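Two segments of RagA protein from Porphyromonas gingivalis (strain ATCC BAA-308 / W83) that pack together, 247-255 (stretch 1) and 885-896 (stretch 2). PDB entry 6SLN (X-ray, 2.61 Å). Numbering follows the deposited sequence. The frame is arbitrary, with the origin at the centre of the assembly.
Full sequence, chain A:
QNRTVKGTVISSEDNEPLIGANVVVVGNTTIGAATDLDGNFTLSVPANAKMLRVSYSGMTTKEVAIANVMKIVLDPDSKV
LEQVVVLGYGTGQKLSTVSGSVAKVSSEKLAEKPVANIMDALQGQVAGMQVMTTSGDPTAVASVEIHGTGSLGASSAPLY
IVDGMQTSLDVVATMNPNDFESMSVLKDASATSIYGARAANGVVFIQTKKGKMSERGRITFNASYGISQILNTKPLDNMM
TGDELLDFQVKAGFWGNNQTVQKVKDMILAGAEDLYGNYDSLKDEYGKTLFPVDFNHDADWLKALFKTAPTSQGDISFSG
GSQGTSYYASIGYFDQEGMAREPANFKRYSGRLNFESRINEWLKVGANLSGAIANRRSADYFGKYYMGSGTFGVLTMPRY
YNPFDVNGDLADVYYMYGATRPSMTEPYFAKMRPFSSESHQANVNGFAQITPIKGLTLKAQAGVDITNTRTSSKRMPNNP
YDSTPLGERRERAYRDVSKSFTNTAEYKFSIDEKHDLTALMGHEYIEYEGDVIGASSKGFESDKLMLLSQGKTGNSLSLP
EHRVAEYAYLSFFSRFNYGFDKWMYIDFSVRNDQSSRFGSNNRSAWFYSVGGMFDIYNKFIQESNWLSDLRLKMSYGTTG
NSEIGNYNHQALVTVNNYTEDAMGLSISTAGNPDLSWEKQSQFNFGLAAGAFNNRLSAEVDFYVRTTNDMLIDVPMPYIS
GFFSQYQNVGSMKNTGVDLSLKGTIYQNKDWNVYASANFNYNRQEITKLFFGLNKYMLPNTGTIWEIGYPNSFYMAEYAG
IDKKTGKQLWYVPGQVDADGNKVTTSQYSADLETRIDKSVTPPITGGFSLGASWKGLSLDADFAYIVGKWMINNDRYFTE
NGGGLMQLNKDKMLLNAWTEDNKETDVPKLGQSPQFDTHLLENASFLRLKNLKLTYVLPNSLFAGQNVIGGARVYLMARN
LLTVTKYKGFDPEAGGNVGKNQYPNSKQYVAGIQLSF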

# COMPACT_ATOMS: atom_id res chain seq x y z
N ASP A 247 -30.44 -14.59 41.26
CA ASP A 247 -30.98 -14.25 42.57
C ASP A 247 -30.21 -13.10 43.18
O ASP A 247 -30.80 -12.19 43.77
CB ASP A 247 -30.92 -15.47 43.50
CG ASP A 247 -31.84 -15.32 44.68
OD1 ASP A 247 -33.03 -14.98 44.47
OD2 ASP A 247 -31.37 -15.56 45.82
N PHE A 248 -28.89 -13.12 43.04
CA PHE A 248 -28.03 -12.06 43.58
C PHE A 248 -28.43 -10.70 43.03
O PHE A 248 -28.71 -9.77 43.79
CB PHE A 248 -26.58 -12.42 43.26
CG PHE A 248 -25.58 -11.38 43.65
CD1 PHE A 248 -25.39 -11.03 44.98
CD2 PHE A 248 -24.80 -10.77 42.69
CE1 PHE A 248 -24.45 -10.09 45.33
CE2 PHE A 248 -23.85 -9.83 43.03
CZ PHE A 248 -23.68 -9.48 44.35
N GLN A 249 -28.52 -10.57 41.71
CA GLN A 249 -28.86 -9.29 41.10
C GLN A 249 -30.24 -8.82 41.52
O GLN A 249 -30.45 -7.62 41.74
CB GLN A 249 -28.78 -9.40 39.58
CG GLN A 249 -27.42 -9.81 39.04
CD GLN A 249 -27.49 -10.17 37.57
OE1 GLN A 249 -28.30 -11.02 37.17
NE2 GLN A 249 -26.67 -9.51 36.75
N VAL A 250 -31.21 -9.73 41.63
CA VAL A 250 -32.55 -9.29 41.98
C VAL A 250 -32.59 -8.81 43.42
O VAL A 250 -33.26 -7.82 43.73
CB VAL A 250 -33.58 -10.42 41.75
CG1 VAL A 250 -34.98 -9.92 42.08
CG2 VAL A 250 -33.54 -10.87 40.32
N LYS A 251 -31.86 -9.49 44.30
CA LYS A 251 -31.82 -9.06 45.70
C LYS A 251 -31.01 -7.79 45.88
O LYS A 251 -31.30 -6.98 46.76
CB LYS A 251 -31.26 -10.18 46.57
CG LYS A 251 -32.26 -11.21 46.95
CD LYS A 251 -31.60 -12.38 47.66
CE LYS A 251 -32.60 -13.49 47.91
NZ LYS A 251 -31.94 -14.62 48.61
N ALA A 252 -30.00 -7.58 45.03
CA ALA A 252 -29.18 -6.37 45.08
C ALA A 252 -29.90 -5.15 44.51
O ALA A 252 -29.40 -4.04 44.71
CB ALA A 252 -27.87 -6.62 44.33
N GLY A 253 -31.03 -5.31 43.83
CA GLY A 253 -31.74 -4.17 43.26
C GLY A 253 -31.32 -3.80 41.86
O GLY A 253 -31.84 -2.82 41.30
N PHE A 254 -30.42 -4.58 41.27
CA PHE A 254 -29.91 -4.31 39.93
C PHE A 254 -31.02 -4.13 38.92
O PHE A 254 -30.94 -3.26 38.05
CB PHE A 254 -29.00 -5.45 39.49
CG PHE A 254 -28.24 -5.14 38.27
CD1 PHE A 254 -27.46 -3.99 38.21
CD2 PHE A 254 -28.31 -5.97 37.16
CE1 PHE A 254 -26.74 -3.69 37.09
CE2 PHE A 254 -27.58 -5.67 36.01
CZ PHE A 254 -26.80 -4.53 35.97
N TRP A 255 -32.05 -4.96 39.00
CA TRP A 255 -33.12 -4.97 38.01
C TRP A 255 -34.31 -4.10 38.43
O TRP A 255 -35.34 -4.13 37.77
CB TRP A 255 -33.57 -6.41 37.76
CG TRP A 255 -32.46 -7.31 37.25
CD1 TRP A 255 -31.86 -8.35 37.91
CD2 TRP A 255 -31.83 -7.25 35.97
NE1 TRP A 255 -30.90 -8.94 37.13
CE2 TRP A 255 -30.86 -8.28 35.93
CE3 TRP A 255 -31.98 -6.41 34.86
CZ2 TRP A 255 -30.05 -8.49 34.82
CZ3 TRP A 255 -31.17 -6.63 33.76
CH2 TRP A 255 -30.22 -7.66 33.75
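Stretch 2 885-896: LMQLNKDKMLLN

One methionine, all three of its chi angles in m, serves both phenylalanines of the opposing stretch. Met886 lays CB over one face of the Phe254 ring, 3.8 Å from CB to the ring centroid, while its methyl CE lies 3.5 Å from CE2 of Phe248 and 3.7 Å from CB of Ala252. The same residue also offers its backbone: Gln249 NE2 donates a nearly straight hydrogen bond to Met886 O at 2.8 Å, the sole hydrogen bond across the contact, so a polar anchor sits beside the apolar packing.

Stretch 1 is a helical end. Gly253, with positive phi, closes it in a Schellman motif; at these angles a CB would jam against the carbonyl O of Ala252, so the position calls for glycine whatever the neighbouring stretch does. The chain then brings Phe254 toward stretch 2. Stretch 2 begins with a type I turn, Leu885 to Leu888, continues extended through Asp891, then enters a 3-10 segment, 892-895. The two run in opposite senses: Phe254 lies by Met886 (CA to CA 6.7 Å), Phe248 by Leu895 (CA to CA 6.8 Å).

At the far end Phe248, t at chi1, sets CZ 3.8 Å from Leu894 CB and CE1 3.6 Å from Leu894 O, with its CB 4.3 Å from Leu895 CD2. Lys890 adds aliphatic CG, 4.2 Å from Phe248 CE2, while its NZ turns back to hydrogen-bond Leu885 O at 2.8 Å, bracing the turn.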

# COMPACT_ATOMS: atom_id res chain seq x y z
N LEU A 885 -20.64 -3.04 38.26
CA LEU A 885 -20.53 -4.10 37.25
C LEU A 885 -21.50 -5.24 37.56
O LEU A 885 -21.20 -6.42 37.39
CB LEU A 885 -19.10 -4.60 37.15
CG LEU A 885 -18.26 -3.49 36.54
CD1 LEU A 885 -16.93 -3.37 37.27
CD2 LEU A 885 -18.09 -3.75 35.07
N MET A 886 -22.68 -4.88 38.03
CA MET A 886 -23.56 -5.88 38.62
C MET A 886 -24.26 -6.73 37.57
O MET A 886 -25.05 -7.62 37.93
CB MET A 886 -24.56 -5.19 39.54
CG MET A 886 -23.88 -4.48 40.71
SD MET A 886 -23.17 -5.62 41.91
CE MET A 886 -24.65 -6.44 42.53
N GLN A 887 -23.98 -6.50 36.28
CA GLN A 887 -24.44 -7.38 35.21
C GLN A 887 -23.47 -8.52 34.94
O GLN A 887 -23.78 -9.40 34.14
CB GLN A 887 -24.66 -6.59 33.93
CG GLN A 887 -23.37 -6.18 33.24
CD GLN A 887 -22.99 -4.75 33.53
OE1 GLN A 887 -23.00 -4.30 34.69
NE2 GLN A 887 -22.66 -4.01 32.48
N LEU A 888 -22.31 -8.52 35.59
CA LEU A 888 -21.32 -9.56 35.36
C LEU A 888 -21.45 -10.66 36.39
O LEU A 888 -21.78 -10.41 37.55
CB LEU A 888 -19.90 -8.99 35.41
CG LEU A 888 -19.67 -7.73 34.61
CD1 LEU A 888 -18.23 -7.27 34.79
CD2 LEU A 888 -19.99 -8.01 33.17
N ASN A 889 -21.17 -11.88 35.95
CA ASN A 889 -21.11 -13.00 36.87
C ASN A 889 -20.01 -12.73 37.89
O ASN A 889 -18.96 -12.17 37.56
CB ASN A 889 -20.83 -14.30 36.13
CG ASN A 889 -21.09 -15.53 36.97
OD1 ASN A 889 -22.07 -15.59 37.72
ND2 ASN A 889 -20.22 -16.54 36.85
N LYS A 890 -20.28 -13.10 39.15
CA LYS A 890 -19.44 -12.77 40.29
C LYS A 890 -19.05 -14.03 41.05
O LYS A 890 -19.65 -15.09 40.88
CB LYS A 890 -20.15 -11.80 41.23
CG LYS A 890 -20.56 -10.50 40.59
CD LYS A 890 -19.38 -9.54 40.47
CE LYS A 890 -19.68 -8.37 39.53
NZ LYS A 890 -20.90 -7.57 39.89
N ASP A 891 -18.03 -13.89 41.89
CA ASP A 891 -17.62 -14.96 42.79
C ASP A 891 -18.73 -15.29 43.80
O ASP A 891 -19.37 -14.39 44.35
CB ASP A 891 -16.34 -14.56 43.51
CG ASP A 891 -15.74 -15.68 44.32
OD1 ASP A 891 -16.46 -16.24 45.18
OD2 ASP A 891 -14.55 -16.00 44.11
N LYS A 892 -18.93 -16.59 44.05
CA LYS A 892 -19.93 -17.05 45.01
C LYS A 892 -19.82 -16.35 46.36
O LYS A 892 -20.80 -16.31 47.11
CB LYS A 892 -19.81 -18.57 45.24
CG LYS A 892 -20.40 -19.45 44.16
CD LYS A 892 -19.93 -20.90 44.30
CE LYS A 892 -20.43 -21.79 43.15
NZ LYS A 892 -21.87 -22.21 43.27
N MET A 893 -18.65 -15.79 46.69
CA MET A 893 -18.49 -15.14 47.99
C MET A 893 -19.48 -14.00 48.19
O MET A 893 -19.91 -13.75 49.32
CB MET A 893 -17.05 -14.65 48.14
CG MET A 893 -16.60 -13.69 47.03
SD MET A 893 -15.33 -12.51 47.53
CE MET A 893 -13.95 -13.61 47.76
N LEU A 894 -19.89 -13.32 47.11
CA LEU A 894 -20.77 -12.17 47.31
C LEU A 894 -22.16 -12.58 47.78
O LEU A 894 -22.96 -11.71 48.12
CB LEU A 894 -20.87 -11.34 46.04
CG LEU A 894 -19.51 -10.86 45.51
CD1 LEU A 894 -19.63 -9.77 44.43
CD2 LEU A 894 -18.58 -10.41 46.65
N LEU A 895 -22.47 -13.88 47.81
CA LEU A 895 -23.73 -14.31 48.36
C LEU A 895 -23.74 -14.20 49.88
O LEU A 895 -24.81 -14.10 50.47
CB LEU A 895 -24.04 -15.75 47.95
CG LEU A 895 -23.99 -16.02 46.46
CD1 LEU A 895 -23.67 -17.48 46.19
CD2 LEU A 895 -25.31 -15.62 45.84
N ASN A 896 -22.55 -14.20 50.50
CA ASN A 896 -22.42 -14.02 51.95
C ASN A 896 -22.04 -12.59 52.33
O ASN A 896 -21.42 -12.37 53.37
CB ASN A 896 -21.40 -15.02 52.50
CG ASN A 896 -21.75 -15.48 53.90
OD1 ASN A 896 -22.82 -15.16 54.42
ND2 ASN A 896 -20.84 -16.22 54.53